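Local coordinates for protein transcriptional regulator, MarR family (Methanosarcina mazei, PDB 3S2W) that probably binds DNA as a dimeric winged-helix transcription factor and so regulates the transcription of its target genes, at residues Y46-G51 and K115-D120; M57-Y60 and G64-Q67; R83-L88 and G92-Q97; I131-F136 and E143-L148. All coordinates share one frame; numbering follows the deposited sequence.

Contact 1: Y46-G51 and K115-D120; sequences YGIGSG and KKLEPD. With SO4 (sulfate ion), chain I.
Leu117 sends its two methyl groups to different partners on the loop 46-51. CD1 leans obliquely on the ring of Tyr46, 3.6 Å from CD2 of that tyrosine, while CD2 of Leu117 meets Ile48 CD1 tip to tip, also at 3.6 Å. An unusual chi1 of -144° turns the leucine fork this way; on the loop side, the extended chain of Ile48 carries CD1 out toward the helix. Three residues beyond Leu117, Asp120 crosses the phenol end of Tyr46 at about a right angle. Its CB lies 3.5 Å from Tyr46 OH, and its carboxylate is turned 60° from the ring plane. The contact fastens the loop between helices 23-43 and 53-61 to the first turns of helix 112-133, where the winged-helix part of this MarR-family fold adjoins the long helix that runs on toward the second subunit. Tyr93 fills in behind the apolar pair: it packs on both Ile48 and Leu117, and its hydroxyl is hydrogen-bonded to Tyr46 O. Leu56 and Ile43 press on Ile48 as well, and Tyr60 on Leu117. The helix is kinked here: Pro119 has no N-H to give, and Asp120 N has no bond to the preceding turn, only a weak one to Leu117 O, at 2.9 Å. Farther along the loop, away from the helix, Gly51 N donates to O4 of a sulfate ion at 2.9 Å (angle 146°). Gln52 NE2 holds the same sulfate, probably an ion from the crystallisation liquor, and Gly49 CA comes within 3.4 Å of its O3.

Contact 2: M57-Y60 and G64-Q67; sequences MRLY and GINQ
Backbone hydrogen bonding to Val108 of strand 106-110 fixes Ile65, the residue whose side chain meets Leu59 of helix 53-61. The short, weakly bonded strand 65-66 forms one edge of the small antiparallel sheet of a winged helix-turn-helix domain, and the contact closes the tight connection from helix 53-61 into that sheet. Between side chains the touch is apolar and confined to two methyl groups: Leu59 CD2 lies 3.6 Å from Ile65 CG2, with the two side chains slanting across one another. In Ile65, CG1 stands anti to the backbone N (chi1 177°), which leaves CG2 in the crowded position between N and the carbonyl carbon, and from there it faces the leucine. The other flanks of Leu59 are taken by Val108, Leu110 and Val94, so it sits between its own helix and all three strands. Ile65 also packs on Leu70 and Tyr73 of helix 67-74, and the neighbouring Arg58 lies along the same two residues and reaches Tyr30 of the second subunit. Asn66 occupies the N-cap of helix 67-74, its OD1 accepting from Glu68 N. Gly64 makes the turn into the strand with a positive phi of 70°, and its backbone N comes 4.3 Å from Leu59 CD2.

Contact 3: R83-L88 and G92-Q97; sequences RAIQKL and GYVFRQ. With SO4 (sulfate ion), chain J; SO4 (sulfate ion), chain I.
Leu88 O, near the end of helix 78-90, receives Tyr93 N at 2.9 Å and Val94 N in a weaker bond at 3.4 Å, and a Schellman motif at Gly92, with positive phi, turns the chain into strand 94-98; the axes of helix segment 83-88 and strand segment 94-97 come within 8.0 Å, their N-to-C directions 116° apart. Beyond this turn, Val94 CG2 packs against Leu88 CB at 3.7 Å. Farther out, Arg96 returns over the helix: NH1 donates to Gln86 OE1 at 3.0 Å, fairly straight at 162°. The oxygen lies in the guanidinium plane, whereas the donor stands above the amide plane, 64° out of it, and so is not on a lone pair. Gln86 gets there by a bend at chi2, and its NE2 is tied to Asp90 OD1. Ile85 CG2 sits 3.8 Å above one face of the Arg96 guanidinium, toward its rim. Arg83 and Lys87, on the side of the helix turned from the strand, each make a weak bond to a separate sulfate ion. In a winged helix-turn-helix this helix is the probable DNA-recognition helix and the strand belongs to the wing. Phe55 of helix 53-61 packs on Ile85 and Leu88, Gln67 of helix 67-74 touches Arg96, and strand 106-110 pairs with 94-98.

Contact 4: I131-F136 and E143-L148; sequences ILFSSF and EITNSL
Phe133, Ile144 and Thr145 make this contact between the end of helix 112-133 and the early turns of helix 138-157. The far end of the Phe133 ring does the touching: CE1 lies 3.6 Å from Ile144 CG2, and CZ lies 3.7 Å from Thr145 OG1. Both partners approach the ring obliquely. Although the CB of Phe133 does not aim at the other helix, the length of the ring bridges backbones whose nearest CA atoms, those of Phe133 and Ile144, are 9.6 Å apart. The Thr145 hydroxyl is hydrogen-bonded to Arg141 O one turn back on its own helix; its hydrogen is used there, so it is the oxygen that lies near the ring. After Phe133 the chain leaves the helix by a type II beta turn, in which Phe136 N bonds to Phe133 O at 2.7 Å and Ser135 takes a positive phi. Phe136 O in turn accepts from Arg141 NE. On helix 138-157, Glu143 O accepts twice from one residue, from Ser147 N at 2.9 Å and from Ser147 OG at 2.7 Å. In the helical dimerisation region of the MarR fold, Asn154 ND2 of the second subunit is hydrogen-bonded to Leu132 O and Ser134 O, and the carboxylate of Glu143 lies close to that of Glu143 of the second subunit, which may raise its proton affinity. Between the two helices the attraction is probably mostly dispersive, and since Met151 of the second subunit packs on both Phe133 and Ile144, this apolar patch is continuous with the dimer interface.

Contacts 1, 2 and 3 cluster in the winged-helix half of the chain and touch one another; contact 4 lies apart, its centre about 33 Å from that of contact 3. Contact 2 is buried and apolar, contact 1 partly buried with a carboxylate at its edge, and contact 3, also partly buried, adds backbone bonds and an arginine-amide pair to its apolar centre. Contacts 2 and 3 meet on the same sheet. Contacts 1 and 3 both reach the same sulfate ion, contact 3 only weakly. Helix 112-133 serves both contact 1 and contact 4, connecting the probable DNA-binding end to the buried core shared with the second subunit.

Contact 1: Y46-G51 and K115-D120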
loop_
_atom_site.group_PDB
_atom_site.type_symbol
_atom_site.label_atom_id
_atom_site.label_comp_id
_atom_site.label_asym_id
_atom_site.label_seq_id
_atom_site.Cartn_x
_atom_site.Cartn_y
_atom_site.Cartn_z
ATOM N N TYR A 46 -13.713 6.166 -16.235
ATOM C CA TYR A 46 -12.819 5.978 -17.380
ATOM C C TYR A 46 -12.596 4.500 -17.661
ATOM O O TYR A 46 -11.780 4.135 -18.499
ATOM C CB TYR A 46 -11.475 6.678 -17.157
ATOM C CG TYR A 46 -11.631 8.099 -16.683
ATOM C CD1 TYR A 46 -11.600 8.415 -15.322
ATOM C CD2 TYR A 46 -11.840 9.121 -17.582
ATOM C CE1 TYR A 46 -11.771 9.717 -14.886
ATOM C CE2 TYR A 46 -12.006 10.426 -17.158
ATOM C CZ TYR A 46 -11.976 10.720 -15.813
ATOM O OH TYR A 46 -12.145 12.030 -15.426
ATOM N N GLY A 47 -13.324 3.648 -16.957
ATOM C CA GLY A 47 -13.182 2.214 -17.115
ATOM C C GLY A 47 -11.804 1.715 -16.725
ATOM O O GLY A 47 -11.251 0.848 -17.386
ATOM N N ILE A 48 -11.261 2.256 -15.640
ATOM C CA ILE A 48 -9.898 1.943 -15.205
ATOM C C ILE A 48 -9.915 1.461 -13.754
ATOM O O ILE A 48 -10.493 2.107 -12.888
ATOM C CB ILE A 48 -8.999 3.202 -15.291
ATOM C CG1 ILE A 48 -8.983 3.751 -16.706
ATOM C CG2 ILE A 48 -7.578 2.898 -14.948
ATOM C CD1 ILE A 48 -8.167 5.018 -16.824
ATOM N N GLY A 49 -9.289 0.325 -13.492
ATOM C CA GLY A 49 -9.147 -0.154 -12.137
ATOM C C GLY A 49 -7.989 0.533 -11.427
ATOM O O GLY A 49 -7.037 0.999 -12.067
ATOM N N SER A 50 -8.065 0.577 -10.100
ATOM C CA SER A 50 -7.011 1.155 -9.270
ATOM C C SER A 50 -5.705 0.372 -9.336
ATOM O O SER A 50 -4.676 0.838 -8.862
ATOM C CB SER A 50 -7.483 1.245 -7.817
ATOM O OG SER A 50 -7.896 -0.028 -7.366
ATOM N N GLY A 51 -5.746 -0.826 -9.906
ATOM C CA GLY A 51 -4.524 -1.565 -10.192
ATOM C C GLY A 51 -3.736 -1.036 -11.393
ATOM O O GLY A 51 -2.525 -1.257 -11.512
ATOM N N LYS A 115 -3.058 10.144 -23.366
ATOM C CA LYS A 115 -2.386 11.405 -23.079
ATOM C C LYS A 115 -3.412 12.423 -22.620
ATOM O O LYS A 115 -3.187 13.148 -21.648
ATOM C CB LYS A 115 -1.555 11.926 -24.260
ATOM C CG LYS A 115 -0.256 11.171 -24.475
ATOM C CD LYS A 115 0.381 11.475 -25.832
ATOM C CE LYS A 115 1.266 12.717 -25.789
ATOM N NZ LYS A 115 1.912 13.011 -27.110
ATOM N N LYS A 116 -4.555 12.451 -23.292
ATOM C CA LYS A 116 -5.608 13.384 -22.924
ATOM C C LYS A 116 -6.244 13.095 -21.558
ATOM O O LYS A 116 -6.995 13.915 -21.033
ATOM C CB LYS A 116 -6.661 13.494 -24.027
ATOM C CG LYS A 116 -6.124 14.195 -25.281
ATOM C CD LYS A 116 -7.193 15.017 -25.994
ATOM C CE LYS A 116 -6.567 16.028 -26.955
ATOM N NZ LYS A 116 -7.614 16.887 -27.587
ATOM N N LEU A 117 -5.925 11.945 -20.972
ATOM C CA LEU A 117 -6.508 11.582 -19.690
ATOM C C LEU A 117 -5.774 12.239 -18.533
ATOM O O LEU A 117 -6.341 12.413 -17.459
ATOM C CB LEU A 117 -6.495 10.076 -19.499
ATOM C CG LEU A 117 -7.759 9.660 -18.755
ATOM C CD1 LEU A 117 -8.944 10.255 -19.490
ATOM C CD2 LEU A 117 -7.891 8.159 -18.656
ATOM N N GLU A 118 -4.526 12.630 -18.786
ATOM C CA GLU A 118 -3.576 13.063 -17.754
ATOM C C GLU A 118 -4.034 14.163 -16.790
ATOM O O GLU A 118 -3.809 14.048 -15.597
ATOM C CB GLU A 118 -2.232 13.447 -18.387
ATOM C CG GLU A 118 -1.114 13.557 -17.394
ATOM C CD GLU A 118 0.173 14.113 -18.007
ATOM O OE1 GLU A 118 1.082 14.452 -17.231
ATOM O OE2 GLU A 118 0.285 14.224 -19.251
ATOM N N PRO A 119 -4.648 15.247 -17.304
ATOM C CA PRO A 119 -5.157 16.297 -16.413
ATOM C C PRO A 119 -6.161 15.733 -15.412
ATOM O O PRO A 119 -6.211 16.170 -14.256
ATOM C CB PRO A 119 -5.892 17.254 -17.371
ATOM C CG PRO A 119 -5.272 17.020 -18.692
ATOM C CD PRO A 119 -4.877 15.567 -18.726
ATOM N N ASP A 120 -6.961 14.773 -15.860
ATOM C CA ASP A 120 -7.967 14.153 -15.000
ATOM C C ASP A 120 -7.311 13.270 -13.913
ATOM O O ASP A 120 -7.666 13.351 -12.741
ATOM C CB ASP A 120 -8.959 13.340 -15.832
ATOM C CG ASP A 120 -9.531 14.131 -17.021
ATOM O OD1 ASP A 120 -8.833 14.240 -18.073
ATOM O OD2 ASP A 120 -10.684 14.625 -16.897
HETATM S S SO4 I . -7.638 -3.618 -11.823
HETATM O O1 SO4 I . -7.376 -5.025 -11.543
HETATM O O2 SO4 I . -6.587 -3.111 -12.706
HETATM O O3 SO4 I . -8.941 -3.483 -12.485
HETATM O O4 SO4 I . -7.617 -2.891 -10.554
#

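Contact 2: M57-Y60 and G64-Q67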
loop_
_atom_site.group_PDB
_atom_site.type_symbol
_atom_site.label_atom_id
_atom_site.label_comp_id
_atom_site.label_asym_id
_atom_site.label_seq_id
_atom_site.Cartn_x
_atom_site.Cartn_y
_atom_site.Cartn_z
HETATM N N MSE A 57 0.236 6.443 -14.223
HETATM C CA MSE A 57 0.934 7.591 -13.641
HETATM C C MSE A 57 2.429 7.574 -13.965
HETATM O O MSE A 57 3.047 8.619 -14.151
HETATM C CB MSE A 57 0.721 7.671 -12.113
HETATM C CG MSE A 57 -0.718 8.027 -11.679
HETATM SE SE MSE A 57 -1.387 9.737 -12.424
HETATM C CE MSE A 57 -0.426 11.007 -11.291
ATOM N N ARG A 58 3.005 6.383 -14.037
ATOM C CA ARG A 58 4.410 6.240 -14.402
ATOM C C ARG A 58 4.677 6.621 -15.864
ATOM O O ARG A 58 5.643 7.325 -16.158
ATOM C CB ARG A 58 4.875 4.809 -14.130
ATOM C CG ARG A 58 6.373 4.615 -14.237
ATOM C CD ARG A 58 7.111 5.544 -13.312
ATOM N NE ARG A 58 8.429 5.858 -13.842
ATOM C CZ ARG A 58 9.572 5.508 -13.268
ATOM N NH1 ARG A 58 9.574 4.839 -12.122
ATOM N NH2 ARG A 58 10.714 5.842 -13.848
ATOM N N LEU A 59 3.820 6.168 -16.778
ATOM C CA LEU A 59 3.971 6.533 -18.177
ATOM C C LEU A 59 3.918 8.044 -18.390
ATOM O O LEU A 59 4.589 8.555 -19.284
ATOM C CB LEU A 59 2.929 5.832 -19.040
ATOM C CG LEU A 59 3.200 4.345 -19.130
ATOM C CD1 LEU A 59 1.999 3.635 -19.728
ATOM C CD2 LEU A 59 4.453 4.130 -19.958
ATOM N N TYR A 60 3.125 8.755 -17.581
ATOM C CA TYR A 60 3.100 10.229 -17.645
ATOM C C TYR A 60 4.435 10.849 -17.239
ATOM O O TYR A 60 4.745 11.969 -17.650
ATOM C CB TYR A 60 1.998 10.838 -16.769
ATOM C CG TYR A 60 0.609 10.487 -17.207
ATOM C CD1 TYR A 60 0.268 10.507 -18.547
ATOM C CD2 TYR A 60 -0.359 10.116 -16.282
ATOM C CE1 TYR A 60 -0.999 10.179 -18.962
ATOM C CE2 TYR A 60 -1.635 9.777 -16.689
ATOM C CZ TYR A 60 -1.947 9.815 -18.031
ATOM O OH TYR A 60 -3.202 9.486 -18.465
ATOM N N GLY A 64 7.089 5.303 -23.080
ATOM C CA GLY A 64 7.907 4.441 -23.905
ATOM C C GLY A 64 8.872 3.609 -23.084
ATOM O O GLY A 64 9.974 3.326 -23.513
ATOM N N ILE A 65 8.456 3.204 -21.897
ATOM C CA ILE A 65 9.323 2.423 -21.033
ATOM C C ILE A 65 9.078 0.922 -21.233
ATOM O O ILE A 65 7.969 0.492 -21.546
ATOM C CB ILE A 65 9.108 2.823 -19.566
ATOM C CG1 ILE A 65 9.952 1.961 -18.632
ATOM C CG2 ILE A 65 7.661 2.690 -19.189
ATOM C CD1 ILE A 65 9.570 2.139 -17.167
ATOM N N ASN A 66 10.122 0.126 -21.074
ATOM C CA ASN A 66 10.011 -1.318 -21.218
ATOM C C ASN A 66 9.144 -1.923 -20.116
ATOM O O ASN A 66 9.280 -1.577 -18.951
ATOM C CB ASN A 66 11.405 -1.942 -21.182
ATOM C CG ASN A 66 11.415 -3.347 -21.696
ATOM O OD1 ASN A 66 10.898 -4.268 -21.050
ATOM N ND2 ASN A 66 11.998 -3.531 -22.874
ATOM N N GLN A 67 8.259 -2.838 -20.484
ATOM C CA GLN A 67 7.291 -3.385 -19.539
ATOM C C GLN A 67 7.954 -4.064 -18.341
ATOM O O GLN A 67 7.432 -4.035 -17.233
ATOM C CB GLN A 67 6.364 -4.364 -20.239
ATOM C CG GLN A 67 5.244 -4.805 -19.364
ATOM C CD GLN A 67 4.346 -5.800 -20.038
ATOM O OE1 GLN A 67 3.824 -5.549 -21.125
ATOM N NE2 GLN A 67 4.166 -6.950 -19.399
#

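Contact 3: R83-L88 and G92-Q97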
loop_
_atom_site.group_PDB
_atom_site.type_symbol
_atom_site.label_atom_id
_atom_site.label_comp_id
_atom_site.label_asym_id
_atom_site.label_seq_id
_atom_site.Cartn_x
_atom_site.Cartn_y
_atom_site.Cartn_z
ATOM N N ARG A 83 -1.353 -8.206 -16.646
ATOM C CA ARG A 83 -2.802 -7.978 -16.587
ATOM C C ARG A 83 -3.186 -6.497 -16.545
ATOM O O ARG A 83 -4.130 -6.064 -17.224
ATOM C CB ARG A 83 -3.432 -8.725 -15.408
ATOM C CG ARG A 83 -3.794 -10.163 -15.737
ATOM C CD ARG A 83 -4.183 -10.946 -14.494
ATOM N NE ARG A 83 -3.067 -11.742 -13.988
ATOM C CZ ARG A 83 -2.579 -11.655 -12.752
ATOM N NH1 ARG A 83 -3.113 -10.804 -11.884
ATOM N NH2 ARG A 83 -1.556 -12.417 -12.385
ATOM N N ALA A 84 -2.444 -5.722 -15.764
ATOM C CA ALA A 84 -2.677 -4.297 -15.727
ATOM C C ALA A 84 -2.467 -3.703 -17.116
ATOM O O ALA A 84 -3.370 -3.065 -17.663
ATOM C CB ALA A 84 -1.773 -3.609 -14.680
ATOM N N ILE A 85 -1.291 -3.922 -17.698
ATOM C CA ILE A 85 -0.992 -3.326 -19.001
ATOM C C ILE A 85 -1.962 -3.838 -20.060
ATOM O O ILE A 85 -2.381 -3.097 -20.968
ATOM C CB ILE A 85 0.434 -3.599 -19.448
ATOM C CG1 ILE A 85 1.417 -2.917 -18.499
ATOM C CG2 ILE A 85 0.632 -3.099 -20.869
ATOM C CD1 ILE A 85 1.215 -1.421 -18.388
ATOM N N GLN A 86 -2.345 -5.103 -19.952
ATOM C CA GLN A 86 -3.323 -5.587 -20.903
ATOM C C GLN A 86 -4.696 -4.876 -20.818
ATOM O O GLN A 86 -5.364 -4.703 -21.836
ATOM C CB GLN A 86 -3.509 -7.090 -20.806
ATOM C CG GLN A 86 -4.551 -7.551 -21.781
ATOM C CD GLN A 86 -3.987 -7.650 -23.173
ATOM O OE1 GLN A 86 -3.003 -8.356 -23.397
ATOM N NE2 GLN A 86 -4.600 -6.939 -24.118
ATOM N N LYS A 87 -5.131 -4.469 -19.627
ATOM C CA LYS A 87 -6.451 -3.834 -19.534
ATOM C C LYS A 87 -6.339 -2.404 -20.022
ATOM O O LYS A 87 -7.279 -1.857 -20.605
ATOM C CB LYS A 87 -7.007 -3.859 -18.111
ATOM C CG LYS A 87 -7.384 -5.250 -17.588
ATOM C CD LYS A 87 -7.777 -5.147 -16.121
ATOM C CE LYS A 87 -8.429 -6.426 -15.574
ATOM N NZ LYS A 87 -9.294 -6.123 -14.374
ATOM N N LEU A 88 -5.166 -1.811 -19.796
ATOM C CA LEU A 88 -4.889 -0.469 -20.263
ATOM C C LEU A 88 -4.874 -0.460 -21.794
ATOM O O LEU A 88 -5.315 0.508 -22.423
ATOM C CB LEU A 88 -3.563 0.019 -19.686
ATOM C CG LEU A 88 -3.646 0.486 -18.230
ATOM C CD1 LEU A 88 -2.296 0.818 -17.712
ATOM C CD2 LEU A 88 -4.522 1.707 -18.121
ATOM N N GLY A 92 -7.750 1.099 -24.475
ATOM C CA GLY A 92 -7.236 2.002 -25.492
ATOM C C GLY A 92 -6.411 3.162 -24.966
ATOM O O GLY A 92 -6.340 4.211 -25.605
ATOM N N TYR A 93 -5.779 2.971 -23.810
ATOM C CA TYR A 93 -4.988 4.025 -23.186
ATOM C C TYR A 93 -3.505 3.867 -23.435
ATOM O O TYR A 93 -2.741 4.811 -23.275
ATOM C CB TYR A 93 -5.220 4.059 -21.686
ATOM C CG TYR A 93 -6.583 4.543 -21.316
ATOM C CD1 TYR A 93 -7.092 5.701 -21.871
ATOM C CD2 TYR A 93 -7.371 3.833 -20.424
ATOM C CE1 TYR A 93 -8.331 6.141 -21.534
ATOM C CE2 TYR A 93 -8.609 4.266 -20.085
ATOM C CZ TYR A 93 -9.087 5.422 -20.639
ATOM O OH TYR A 93 -10.327 5.867 -20.308
ATOM N N VAL A 94 -3.083 2.663 -23.791
ATOM C CA VAL A 94 -1.676 2.467 -24.099
ATOM C C VAL A 94 -1.530 1.453 -25.179
ATOM O O VAL A 94 -2.431 0.653 -25.400
ATOM C CB VAL A 94 -0.878 1.937 -22.913
ATOM C CG1 VAL A 94 -1.030 2.858 -21.741
ATOM C CG2 VAL A 94 -1.293 0.493 -22.590
ATOM N N PHE A 95 -0.375 1.468 -25.830
ATOM C CA PHE A 95 -0.059 0.417 -26.783
ATOM C C PHE A 95 1.321 -0.098 -26.502
ATOM O O PHE A 95 2.096 0.551 -25.792
ATOM C CB PHE A 95 -0.240 0.867 -28.245
ATOM C CG PHE A 95 0.802 1.849 -28.731
ATOM C CD1 PHE A 95 1.988 1.401 -29.306
ATOM C CD2 PHE A 95 0.579 3.215 -28.647
ATOM C CE1 PHE A 95 2.932 2.296 -29.758
ATOM C CE2 PHE A 95 1.532 4.121 -29.113
ATOM C CZ PHE A 95 2.703 3.664 -29.669
ATOM N N ARG A 96 1.585 -1.294 -27.017
ATOM C CA ARG A 96 2.852 -1.994 -26.837
ATOM C C ARG A 96 3.628 -1.981 -28.146
ATOM O O ARG A 96 3.053 -2.078 -29.227
ATOM C CB ARG A 96 2.602 -3.458 -26.502
ATOM C CG ARG A 96 2.309 -3.801 -25.069
ATOM C CD ARG A 96 1.529 -5.136 -25.073
ATOM N NE ARG A 96 1.480 -5.795 -23.776
ATOM C CZ ARG A 96 0.407 -6.421 -23.305
ATOM N NH1 ARG A 96 -0.707 -6.462 -24.040
ATOM N NH2 ARG A 96 0.442 -7.009 -22.098
ATOM N N GLN A 97 4.943 -1.915 -28.054
ATOM C CA GLN A 97 5.765 -2.022 -29.247
ATOM C C GLN A 97 6.974 -2.851 -28.930
ATOM O O GLN A 97 7.708 -2.526 -28.003
ATOM C CB GLN A 97 6.206 -0.645 -29.715
ATOM C CG GLN A 97 5.668 -0.279 -31.072
ATOM C CD GLN A 97 6.445 -0.939 -32.172
ATOM O OE1 GLN A 97 7.657 -0.761 -32.267
ATOM N NE2 GLN A 97 5.764 -1.723 -33.001
HETATM S S SO4 J . 0.738 -15.281 -12.421
HETATM O O1 SO4 J . 1.864 -16.177 -12.685
HETATM O O2 SO4 J . 0.186 -14.833 -13.698
HETATM O O3 SO4 J . -0.301 -15.991 -11.672
HETATM O O4 SO4 J . 1.195 -14.123 -11.649
HETATM S S SO4 I . -7.638 -3.618 -11.823
HETATM O O1 SO4 I . -7.376 -5.025 -11.543
HETATM O O2 SO4 I . -6.587 -3.111 -12.706
HETATM O O3 SO4 I . -8.941 -3.483 -12.485
HETATM O O4 SO4 I . -7.617 -2.891 -10.554
#

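Contact 4: I131-F136 and E143-L148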
loop_
_atom_site.group_PDB
_atom_site.type_symbol
_atom_site.label_atom_id
_atom_site.label_comp_id
_atom_site.label_asym_id
_atom_site.label_seq_id
_atom_site.Cartn_x
_atom_site.Cartn_y
_atom_site.Cartn_z
ATOM N N ILE A 131 -7.348 15.692 0.664
ATOM C CA ILE A 131 -8.003 15.037 1.749
ATOM C C ILE A 131 -6.961 14.651 2.803
ATOM O O ILE A 131 -7.202 14.792 3.987
ATOM C CB ILE A 131 -8.794 13.807 1.240
ATOM C CG1 ILE A 131 -10.083 14.274 0.560
ATOM C CG2 ILE A 131 -9.117 12.841 2.393
ATOM C CD1 ILE A 131 -10.896 13.164 -0.028
ATOM N N LEU A 132 -5.795 14.170 2.395
ATOM C CA LEU A 132 -4.863 13.710 3.417
ATOM C C LEU A 132 -4.259 14.862 4.227
ATOM O O LEU A 132 -3.957 14.704 5.414
ATOM C CB LEU A 132 -3.764 12.836 2.818
ATOM C CG LEU A 132 -4.186 11.490 2.223
ATOM C CD1 LEU A 132 -2.970 10.665 1.734
ATOM C CD2 LEU A 132 -4.990 10.704 3.245
ATOM N N PHE A 133 -4.088 16.014 3.585
ATOM C CA PHE A 133 -3.387 17.147 4.196
ATOM C C PHE A 133 -4.284 18.085 4.991
ATOM O O PHE A 133 -3.802 19.040 5.597
ATOM C CB PHE A 133 -2.684 17.962 3.119
ATOM C CG PHE A 133 -1.364 17.396 2.680
ATOM C CD1 PHE A 133 -0.510 16.798 3.582
ATOM C CD2 PHE A 133 -0.964 17.492 1.359
ATOM C CE1 PHE A 133 0.724 16.293 3.165
ATOM C CE2 PHE A 133 0.255 16.990 0.947
ATOM C CZ PHE A 133 1.097 16.387 1.856
ATOM N N SER A 134 -5.587 17.839 4.971
ATOM C CA SER A 134 -6.515 18.661 5.732
ATOM C C SER A 134 -5.975 18.946 7.142
ATOM O O SER A 134 -5.670 18.025 7.915
ATOM C CB SER A 134 -7.894 17.997 5.803
ATOM O OG SER A 134 -8.828 18.810 6.503
ATOM N N SER A 135 -5.860 20.237 7.443
ATOM C CA SER A 135 -5.385 20.766 8.727
ATOM C C SER A 135 -3.890 21.068 8.732
ATOM O O SER A 135 -3.399 21.688 9.666
ATOM C CB SER A 135 -5.774 19.889 9.920
ATOM O OG SER A 135 -4.786 18.903 10.182
ATOM N N PHE A 136 -3.178 20.652 7.685
ATOM C CA PHE A 136 -1.767 21.024 7.530
ATOM C C PHE A 136 -1.567 22.309 6.725
ATOM O O PHE A 136 -2.195 22.495 5.681
ATOM C CB PHE A 136 -0.975 19.897 6.869
ATOM C CG PHE A 136 -0.971 18.630 7.661
ATOM C CD1 PHE A 136 -0.336 18.574 8.897
ATOM C CD2 PHE A 136 -1.616 17.500 7.189
ATOM C CE1 PHE A 136 -0.331 17.413 9.638
ATOM C CE2 PHE A 136 -1.613 16.334 7.926
ATOM C CZ PHE A 136 -0.966 16.287 9.148
ATOM N N GLU A 143 7.273 19.437 4.952
ATOM C CA GLU A 143 8.243 18.603 5.643
ATOM C C GLU A 143 7.792 17.152 5.831
ATOM O O GLU A 143 8.616 16.259 6.060
ATOM C CB GLU A 143 8.684 19.236 6.968
ATOM C CG GLU A 143 7.638 19.279 8.040
ATOM C CD GLU A 143 8.234 19.641 9.387
ATOM O OE1 GLU A 143 8.314 18.741 10.253
ATOM O OE2 GLU A 143 8.633 20.818 9.574
ATOM N N ILE A 144 6.488 16.917 5.730
ATOM C CA ILE A 144 5.970 15.562 5.748
ATOM C C ILE A 144 6.213 14.896 4.390
ATOM O O ILE A 144 6.473 13.696 4.318
ATOM C CB ILE A 144 4.467 15.508 6.152
ATOM C CG1 ILE A 144 3.919 14.103 5.967
ATOM C CG2 ILE A 144 3.636 16.458 5.340
ATOM C CD1 ILE A 144 4.356 13.137 7.083
ATOM N N THR A 145 6.130 15.675 3.312
ATOM C CA THR A 145 6.433 15.154 1.988
ATOM C C THR A 145 7.931 14.908 1.920
ATOM O O THR A 145 8.394 13.902 1.422
ATOM C CB THR A 145 6.034 16.136 0.875
ATOM O OG1 THR A 145 4.652 16.468 1.012
ATOM C CG2 THR A 145 6.211 15.485 -0.454
ATOM N N ASN A 146 8.696 15.834 2.462
ATOM C CA ASN A 146 10.118 15.621 2.570
ATOM C C ASN A 146 10.484 14.360 3.399
ATOM O O ASN A 146 11.414 13.627 3.060
ATOM C CB ASN A 146 10.765 16.876 3.144
ATOM C CG ASN A 146 12.233 16.705 3.382
ATOM O OD1 ASN A 146 13.024 16.687 2.437
ATOM N ND2 ASN A 146 12.620 16.578 4.655
ATOM N N SER A 147 9.755 14.099 4.480
ATOM C CA SER A 147 10.099 12.962 5.342
ATOM C C SER A 147 9.705 11.657 4.662
ATOM O O SER A 147 10.409 10.651 4.782
ATOM C CB SER A 147 9.433 13.051 6.722
ATOM O OG SER A 147 9.740 14.244 7.418
ATOM N N LEU A 148 8.585 11.679 3.945
ATOM C CA LEU A 148 8.179 10.525 3.151
ATOM C C LEU A 148 9.163 10.192 2.020
ATOM O O LEU A 148 9.321 9.037 1.654
ATOM C CB LEU A 148 6.780 10.737 2.590
ATOM C CG LEU A 148 5.735 9.827 3.228
ATOM C CD1 LEU A 148 6.149 9.430 4.617
ATOM C CD2 LEU A 148 4.417 10.523 3.274
#